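Long-range contacts in histone fold protein (PDB 1F1E), which carries two histone-fold sequences in one chain and, as an archaeal histone, probably binds and packages DNA: residues 11-16 with 76-81; 83-88 with 103-108. All blocks are in the same frame, centred on the assembly; numbering follows the deposited sequence. Where two conformers were deposited one is given.

Contact 1 (11-16 with 76-81); sequences ERIFRQ and EDYDGE
Glu81 sets its carboxylate against the guanidinium edge of Arg12 in a side-on salt bridge, one oxygen to each of two nitrogens. Arg12 NE reaches Glu81 OE1 at 2.8 Å, and Arg12 NH2 reaches Glu81 OE2 at 2.9 Å. Both oxygens use syn lone pairs, and the two planes lie only 5° apart. A bend at chi3 (-70°) turns Arg12 NE toward the acid, while the Glu81 chain stays extended beyond CG.

The Gln16 carboxamide bonds the loop through both of its polar atoms. Its OE1 accepts the backbone N of Glu81 at 2.9 Å on an in-plane lone pair, and its NE2 donates to Tyr78 OH at 2.9 Å, with the hydroxyl tilted 16° from the amide plane; NE2 also bonds Glu117 on helix 102-129. Tyr78 OH in turn donates to Glu81 O at 2.6 Å, so both backbone polar atoms of Glu81 are engaged. One water donates to Gln16 OE1 and to Glu81 OE1, linking the amide to the salt bridge. Ile13 adds the apolar part, its CG1 lying 3.7 Å from Glu81 CB.

An alanine at Glu81 would keep that CB contact but would probably leave the Arg12 guanidinium without its carboxylate mate and the water without one acceptor.

The connector between helices 60-70 and 85-94 links the chain's two histone-family sequences, and the contact ties it back onto helix 7-15, the first helix of the first. Its chemistry is mainly polar, and the coplanar pairing with Arg12 would be expected to favour the ionised form of Glu81.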
ATOM      1  N   GLU A  11     -18.051  -9.013 -10.149  1.00 17.19           N
ATOM      2  CA  GLU A  11     -17.781 -10.403 -10.388  1.00 18.34           C
ATOM      3  C   GLU A  11     -17.113 -10.713 -11.714  1.00 18.29           C
ATOM      4  O   GLU A  11     -16.209 -11.494 -11.652  1.00 20.62           O
ATOM      5  CB  GLU A  11     -19.141 -11.160 -10.358  1.00 19.05           C
ATOM      6  CG  GLU A  11     -18.885 -12.648 -10.426  1.00 22.78           C
ATOM      7  CD  GLU A  11     -20.125 -13.488 -10.423  1.00 23.55           C
ATOM      8  OE1 GLU A  11     -21.233 -12.937 -10.179  1.00 24.46           O
ATOM      9  OE2 GLU A  11     -19.959 -14.695 -10.691  1.00 30.20           O
ATOM     10  N   ARG A  12     -17.607 -10.114 -12.821  1.00 17.70           N
ATOM     11  CA  ARG A  12     -16.963 -10.447 -14.096  1.00 18.79           C
ATOM     12  C   ARG A  12     -15.470 -10.067 -14.088  1.00 17.13           C
ATOM     13  O   ARG A  12     -14.621 -10.765 -14.616  1.00 19.00           O
ATOM     14  CB  ARG A  12     -17.658  -9.832 -15.311  1.00 18.70           C
ATOM     15  CG  ARG A  12     -19.053 -10.433 -15.578  1.00 22.01           C
ATOM     16  CD  ARG A  12     -19.572  -9.850 -16.902  1.00 23.47           C
ATOM     17  NE  ARG A  12     -19.874  -8.425 -16.703  1.00 23.99           N
ATOM     18  CZ  ARG A  12     -21.018  -7.922 -16.276  1.00 24.75           C
ATOM     19  NH1 ARG A  12     -22.073  -8.674 -15.970  1.00 26.22           N
ATOM     20  NH2 ARG A  12     -21.153  -6.628 -16.149  1.00 22.71           N
ATOM     21  N   ILE A  13     -15.219  -8.892 -13.477  1.00 15.68           N
ATOM     22  CA  ILE A  13     -13.875  -8.356 -13.533  1.00 15.16           C
ATOM     23  C   ILE A  13     -12.986  -9.258 -12.692  1.00 15.83           C
ATOM     24  O   ILE A  13     -11.894  -9.631 -13.076  1.00 16.37           O
ATOM     25  CB  ILE A  13     -13.850  -6.902 -13.145  1.00 14.66           C
ATOM     26  CG1 ILE A  13     -14.569  -6.032 -14.179  1.00 14.85           C
ATOM     27  CG2 ILE A  13     -12.453  -6.391 -12.920  1.00 15.09           C
ATOM     28  CD1 ILE A  13     -14.990  -4.670 -13.617  1.00 15.09           C
ATOM     29  N   PHE A  14     -13.431  -9.569 -11.480  1.00 16.50           N
ATOM     30  CA  PHE A  14     -12.626 -10.477 -10.638  1.00 16.68           C
ATOM     31  C   PHE A  14     -12.392 -11.798 -11.345  1.00 18.48           C
ATOM     32  O   PHE A  14     -11.297 -12.363 -11.337  1.00 18.91           O
ATOM     33  CB  PHE A  14     -13.386 -10.691  -9.343  1.00 17.21           C
ATOM     34  CG  PHE A  14     -12.662 -11.521  -8.331  1.00 14.70           C
ATOM     35  CD1 PHE A  14     -12.890 -12.858  -8.207  1.00 15.62           C
ATOM     36  CD2 PHE A  14     -11.713 -10.930  -7.497  1.00 13.54           C
ATOM     37  CE1 PHE A  14     -12.235 -13.643  -7.270  1.00 15.09           C
ATOM     38  CE2 PHE A  14     -11.043 -11.699  -6.599  1.00 13.89           C
ATOM     39  CZ  PHE A  14     -11.298 -13.046  -6.476  1.00 15.00           C
ATOM     40  N   ARG A  15     -13.468 -12.288 -11.980  1.00 19.95           N
ATOM     41  CA  ARG A  15     -13.366 -13.589 -12.648  1.00 22.75           C
ATOM     42  C   ARG A  15     -12.421 -13.576 -13.833  1.00 23.24           C
ATOM     43  O   ARG A  15     -11.841 -14.573 -14.273  1.00 23.09           O
ATOM     44  CB  ARG A  15     -14.797 -13.994 -13.053  1.00 25.21           C
ATOM     45  CG  ARG A  15     -15.240 -15.389 -13.005  1.00 29.86           C
ATOM     46  CD  ARG A  15     -16.642 -15.514 -13.585  1.00 31.58           C
ATOM     47  NE  ARG A  15     -17.648 -15.747 -12.541  1.00 32.27           N
ATOM     48  CZ  ARG A  15     -17.782 -16.947 -11.967  1.00 32.01           C
ATOM     49  NH1 ARG A  15     -18.703 -17.136 -11.036  1.00 33.73           N
ATOM     50  NH2 ARG A  15     -16.997 -17.960 -12.311  1.00 32.89           N
ATOM     51  N   GLN A  16     -12.127 -12.426 -14.422  1.00 22.64           N
ATOM     52  CA  GLN A  16     -11.137 -12.321 -15.456  1.00 23.45           C
ATOM     53  C   GLN A  16      -9.788 -12.807 -14.969  1.00 22.30           C
ATOM     54  O   GLN A  16      -8.963 -13.231 -15.758  1.00 27.81           O
ATOM     55  CB  GLN A  16     -10.888 -10.866 -15.891  1.00 22.82           C
ATOM     56  CG  GLN A  16     -12.058 -10.279 -16.640  1.00 21.58           C
ATOM     57  CD  GLN A  16     -12.008  -8.798 -16.925  1.00 19.95           C
ATOM     58  OE1 GLN A  16     -12.913  -8.238 -17.522  1.00 22.59           O
ATOM     59  NE2 GLN A  16     -10.946  -8.128 -16.501  1.00 20.99           N
ATOM     60  N   GLU A  76      -1.901   0.248 -17.256  1.00 19.57           N
ATOM     61  CA  GLU A  76      -2.080   1.057 -18.490  1.00 20.03           C
ATOM     62  C   GLU A  76      -2.575   0.183 -19.620  1.00 19.74           C
ATOM     63  O   GLU A  76      -3.450   0.633 -20.359  1.00 24.38           O
ATOM     64  CB  GLU A  76      -0.780   1.793 -18.851  0.67 22.30           C
ATOM     65  N   ASP A  77      -2.073  -1.048 -19.742  1.00 20.92           N
ATOM     66  CA  ASP A  77      -2.390  -2.037 -20.737  1.00 24.32           C
ATOM     67  C   ASP A  77      -3.679  -2.814 -20.468  1.00 22.67           C
ATOM     68  O   ASP A  77      -4.067  -3.604 -21.343  1.00 25.46           O
ATOM     69  CB  ASP A  77      -1.245  -3.059 -20.846  1.00 27.45           C
ATOM     70  CG  ASP A  77      -0.029  -2.482 -21.535  1.00 32.30           C
ATOM     71  OD1 ASP A  77      -0.093  -1.373 -22.136  1.00 36.76           O
ATOM     72  OD2 ASP A  77       1.009  -3.195 -21.475  1.00 40.27           O
ATOM     73  N   TYR A  78      -4.333  -2.586 -19.340  1.00 19.89           N
ATOM     74  CA  TYR A  78      -5.571  -3.293 -19.038  1.00 18.36           C
ATOM     75  C   TYR A  78      -6.606  -3.097 -20.135  1.00 17.89           C
ATOM     76  O   TYR A  78      -6.944  -1.966 -20.502  1.00 21.49           O
ATOM     77  CB  TYR A  78      -6.138  -2.822 -17.711  1.00 16.25           C
ATOM     78  CG  TYR A  78      -7.445  -3.445 -17.335  1.00 14.75           C
ATOM     79  CD1 TYR A  78      -7.474  -4.696 -16.723  1.00 13.88           C
ATOM     80  CD2 TYR A  78      -8.649  -2.798 -17.575  1.00 14.06           C
ATOM     81  CE1 TYR A  78      -8.657  -5.296 -16.363  1.00 13.67           C
ATOM     82  CE2 TYR A  78      -9.872  -3.375 -17.230  1.00 14.35           C
ATOM     83  CZ  TYR A  78      -9.850  -4.625 -16.617  1.00 14.41           C
ATOM     84  OH  TYR A  78     -11.000  -5.263 -16.240  1.00 15.39           O
ATOM     85  N   ASP A  79      -7.172  -4.227 -20.615  1.00 19.60           N
ATOM     86  CA  ASP A  79      -8.138  -4.146 -21.660  1.00 22.37           C
ATOM     87  C   ASP A  79      -9.386  -5.015 -21.360  1.00 23.06           C
ATOM     88  O   ASP A  79     -10.124  -5.341 -22.266  1.00 25.56           O
ATOM     89  CB  ASP A  79      -7.592  -4.595 -23.017  1.00 29.52           C
ATOM     90  N   GLY A  80      -9.595  -5.333 -20.102  1.00 22.42           N
ATOM     91  CA  GLY A  80     -10.799  -6.022 -19.662  1.00 21.74           C
ATOM     92  C   GLY A  80     -11.983  -5.087 -19.491  1.00 20.95           C
ATOM     93  O   GLY A  80     -12.035  -3.931 -19.940  1.00 23.13           O
ATOM     94  N   GLU A  81     -13.013  -5.609 -18.848  1.00 19.81           N
ATOM     95  CA  GLU A  81     -14.205  -4.853 -18.519  1.00 18.46           C
ATOM     96  C   GLU A  81     -13.893  -3.666 -17.615  1.00 16.47           C
ATOM     97  O   GLU A  81     -13.113  -3.731 -16.659  1.00 15.21           O
ATOM     98  CB  GLU A  81     -15.239  -5.769 -17.850  1.00 19.40           C
ATOM     99  CG  GLU A  81     -16.553  -4.973 -17.722  1.00 19.15           C
ATOM    100  CD  GLU A  81     -17.733  -5.795 -17.246  1.00 20.86           C
ATOM    101  OE1 GLU A  81     -17.569  -7.011 -17.303  1.00 23.22           O
ATOM    102  OE2 GLU A  81     -18.785  -5.179 -16.823  1.00 23.62           O
TER
HETATM  103  O   HOH W   1     -15.680  -8.957 -17.981  1.00 36.88           O

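Contact 2 (83-88 with 103-108)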
ATOM      1  N   PHE A  83     -15.715  -0.269 -15.340  1.00 14.38           N
ATOM      2  CA  PHE A  83     -17.003   0.229 -14.882  1.00 14.86           C
ATOM      3  C   PHE A  83     -17.458   1.390 -15.726  1.00 14.34           C
ATOM      4  O   PHE A  83     -16.704   1.961 -16.494  1.00 15.63           O
ATOM      5  CB  PHE A  83     -16.769   0.638 -13.430  1.00 15.44           C
ATOM      6  CG  PHE A  83     -16.497  -0.527 -12.482  1.00 15.56           C
ATOM      7  CD1 PHE A  83     -17.459  -1.472 -12.201  1.00 16.21           C
ATOM      8  CD2 PHE A  83     -15.255  -0.637 -11.911  1.00 15.07           C
ATOM      9  CE1 PHE A  83     -17.207  -2.515 -11.330  1.00 16.14           C
ATOM     10  CE2 PHE A  83     -14.988  -1.650 -11.021  1.00 14.69           C
ATOM     11  CZ  PHE A  83     -15.946  -2.573 -10.725  1.00 15.88           C
ATOM     12  N   GLY A  84     -18.721   1.832 -15.541  1.00 15.48           N
ATOM     13  CA  GLY A  84     -19.198   3.000 -16.242  1.00 15.11           C
ATOM     14  C   GLY A  84     -18.485   4.267 -15.799  1.00 13.72           C
ATOM     15  O   GLY A  84     -18.185   4.375 -14.601  1.00 14.68           O
ATOM     16  N   ARG A  85     -18.217   5.163 -16.754  1.00 14.34           N
ATOM     17  CA  ARG A  85     -17.438   6.352 -16.444  1.00 14.11           C
ATOM     18  C   ARG A  85     -18.135   7.190 -15.417  1.00 13.46           C
ATOM     19  O   ARG A  85     -17.548   7.677 -14.470  1.00 12.32           O
ATOM     20  CB  ARG A  85     -17.249   7.232 -17.706  0.62 16.20           C
ATOM     21  CG  ARG A  85     -16.697   8.620 -17.417  0.62 15.90           C
ATOM     22  CD  ARG A  85     -16.455   9.460 -18.681  0.62 15.36           C
ATOM     23  NE  ARG A  85     -15.785   8.615 -19.692  0.62 15.82           N
ATOM     24  CZ  ARG A  85     -14.489   8.513 -19.785  0.62 16.94           C
ATOM     25  NH1 ARG A  85     -13.618   9.129 -19.012  0.62 16.13           N
ATOM     26  NH2 ARG A  85     -13.964   7.727 -20.690  0.62 18.73           N
ATOM     27  N   ALA A  86     -19.436   7.369 -15.518  1.00 13.54           N
ATOM     28  CA  ALA A  86     -20.116   8.215 -14.565  1.00 14.05           C
ATOM     29  C   ALA A  86     -20.050   7.663 -13.154  1.00 13.54           C
ATOM     30  O   ALA A  86     -19.967   8.405 -12.174  1.00 13.94           O
ATOM     31  CB  ALA A  86     -21.584   8.481 -14.916  1.00 15.80           C
ATOM     32  N   THR A  87     -20.183   6.362 -13.015  1.00 14.37           N
ATOM     33  CA  THR A  87     -20.080   5.710 -11.710  1.00 14.57           C
ATOM     34  C   THR A  87     -18.714   5.947 -11.108  1.00 12.66           C
ATOM     35  O   THR A  87     -18.617   6.409  -9.945  1.00 12.72           O
ATOM     36  CB  THR A  87     -20.333   4.210 -11.833  1.00 16.37           C
ATOM     37  OG1 THR A  87     -21.660   4.012 -12.307  1.00 21.17           O
ATOM     38  CG2 THR A  87     -20.272   3.507 -10.492  1.00 19.52           C
ATOM     39  N   VAL A  88     -17.634   5.689 -11.871  1.00 11.17           N
ATOM     40  CA  VAL A  88     -16.357   5.896 -11.260  1.00 10.36           C
ATOM     41  C   VAL A  88     -16.072   7.381 -11.040  1.00  9.79           C
ATOM     42  O   VAL A  88     -15.421   7.738 -10.037  1.00 10.73           O
ATOM     43  CB  VAL A  88     -15.211   5.216 -12.031  1.00  9.71           C
ATOM     44  CG1 VAL A  88     -15.403   3.702 -11.956  1.00 12.03           C
ATOM     45  CG2 VAL A  88     -15.041   5.640 -13.464  1.00 12.21           C
ATOM     46  N   ASP A 103      -8.812  11.352 -19.253  1.00 11.09           N
ATOM     47  CA  ASP A 103      -7.776  10.361 -19.128  1.00 11.58           C
ATOM     48  C   ASP A 103      -7.507   9.969 -17.659  1.00 10.97           C
ATOM     49  O   ASP A 103      -7.175   8.824 -17.353  1.00 11.63           O
ATOM     50  CB  ASP A 103      -6.441  10.868 -19.749  1.00 14.32           C
ATOM     51  CG  ASP A 103      -6.508  10.921 -21.254  1.00 15.24           C
ATOM     52  OD1 ASP A 103      -7.488  10.426 -21.845  1.00 19.33           O
ATOM     53  OD2 ASP A 103      -5.554  11.517 -21.788  1.00 19.52           O
ATOM     54  N   ALA A 104      -7.663  10.859 -16.735  1.00 11.13           N
ATOM     55  CA  ALA A 104      -7.515  10.521 -15.310  1.00 10.02           C
ATOM     56  C   ALA A 104      -8.601   9.561 -14.859  1.00  8.64           C
ATOM     57  O   ALA A 104      -8.328   8.612 -14.171  1.00  9.79           O
ATOM     58  CB  ALA A 104      -7.555  11.791 -14.448  1.00 12.16           C
ATOM     59  N   VAL A 105      -9.836   9.910 -15.255  1.00  8.76           N
ATOM     60  CA  VAL A 105     -10.955   9.002 -14.947  1.00  9.14           C
ATOM     61  C   VAL A 105     -10.709   7.631 -15.545  1.00  8.93           C
ATOM     62  O   VAL A 105     -10.918   6.637 -14.856  1.00  9.68           O
ATOM     63  CB  VAL A 105     -12.272   9.632 -15.386  1.00 10.08           C
ATOM     64  CG1 VAL A 105     -13.412   8.658 -15.175  1.00 13.11           C
ATOM     65  CG2 VAL A 105     -12.494  10.952 -14.631  1.00 12.63           C
ATOM     66  N   ASP A 106     -10.277   7.576 -16.797  1.00  9.02           N
ATOM     67  CA  ASP A 106     -10.055   6.292 -17.390  1.00 10.38           C
ATOM     68  C   ASP A 106      -8.944   5.535 -16.677  1.00 10.58           C
ATOM     69  O   ASP A 106      -9.042   4.295 -16.593  1.00 11.48           O
ATOM     70  CB  ASP A 106      -9.671   6.469 -18.856  1.00 13.36           C
ATOM     71  CG  ASP A 106     -10.767   6.911 -19.751  1.00 15.13           C
ATOM     72  OD1 ASP A 106     -11.927   6.884 -19.300  1.00 15.35           O
ATOM     73  OD2 ASP A 106     -10.469   7.221 -20.928  1.00 19.73           O
ATOM     74  N   LEU A 107      -7.896   6.220 -16.277  1.00 10.81           N
ATOM     75  CA  LEU A 107      -6.799   5.494 -15.599  1.00 10.96           C
ATOM     76  C   LEU A 107      -7.225   5.065 -14.216  1.00 10.53           C
ATOM     77  O   LEU A 107      -6.817   3.962 -13.803  1.00 10.37           O
ATOM     78  CB  LEU A 107      -5.494   6.284 -15.664  1.00 12.83           C
ATOM     79  CG  LEU A 107      -4.288   5.496 -15.107  1.00 15.38           C
ATOM     80  CD1 LEU A 107      -4.079   4.182 -15.809  1.00 20.90           C
ATOM     81  CD2 LEU A 107      -3.093   6.434 -15.266  1.00 22.18           C
ATOM     82  N   TYR A 108      -8.021   5.846 -13.509  1.00  9.45           N
ATOM     83  CA  TYR A 108      -8.589   5.371 -12.234  1.00  9.09           C
ATOM     84  C   TYR A 108      -9.418   4.111 -12.449  1.00  9.11           C
ATOM     85  O   TYR A 108      -9.307   3.120 -11.700  1.00  9.62           O
ATOM     86  CB  TYR A 108      -9.432   6.493 -11.659  1.00  9.05           C
ATOM     87  CG  TYR A 108     -10.228   6.004 -10.464  1.00  8.17           C
ATOM     88  CD1 TYR A 108      -9.629   5.719  -9.252  1.00  8.64           C
ATOM     89  CD2 TYR A 108     -11.564   5.793 -10.557  1.00 10.77           C
ATOM     90  CE1 TYR A 108     -10.401   5.269  -8.206  1.00  8.57           C
ATOM     91  CE2 TYR A 108     -12.361   5.336  -9.533  1.00 10.87           C
ATOM     92  CZ  TYR A 108     -11.741   5.059  -8.325  1.00  9.73           C
ATOM     93  OH  TYR A 108     -12.513   4.614  -7.325  1.00 11.60           O
TER
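Arg85 and Asp106 form a salt bridge in which two guanidinium nitrogens converge on a single oxygen: NH2 of Arg85 stands 2.6 Å from Asp106 OD1, and NH1 of Arg85 2.8 Å from the same Asp106 OD1. Both hydrogen bonds are weak, with an N-H...O angle of 120° at NH2, and the guanidinium and carboxylate planes are 58° apart, far from a flat, paired grip. Arg85 was also deposited in two conformers, which leaves the details of this pairing doubtful. Arg85 NH1 has a further weak bond to the backbone O of Ser102, near the start of helix 102-129.

Beneath the charges the arginine chain crosses Val105 at about a right angle, with Arg85 CG 4.0 Å from Val105 CG1. This is the junction of the short first helix, 85-94, with the long central helix, 102-129, of a histone fold; strand 99-100 lies in the connection between them. Gly84 is the N-cap of the short helix.

Further in, the contact becomes apolar. Val105 CG1, anti to the backbone N (chi1 175°), meets Val88 CG2 at 3.8 Å. Val88 CB then lies at the rim of the Tyr108 ring, near its plane, 3.8 Å from CE2 of Tyr108. The hydroxyl at the far end of that ring bonds the backbone O of Ala39 on helix 25-51, while Ile91, Leu92 and Leu63 also touch Tyr108. Val88 is further packed by Asn109 and Ile112, about one and two helical turns beyond Val105.

Overall arrangement
From the N terminus, helix 7-15 supplies the first half of contact 1, which closes only when the chain, after helices 25-51 and 60-70, comes back along the connector at 76-81. Contact 2 opens just beyond, at 83-88, and closes across a much shorter loop of 14 residues, against 59 in contact 1. The two are therefore in series, neither nested nor crossed. Their centres lie about 14 Å apart, yet they touch, Ile13 CD1 packing on Phe83 CZ at 3.7 Å. Helix 102-129 is common ground, since its Cys113 meets both Ile13 and Phe83. Contact 1 thus fixes the connector to the N-terminal helix, and contact 2 joins two successive helices of the second histone-family sequence.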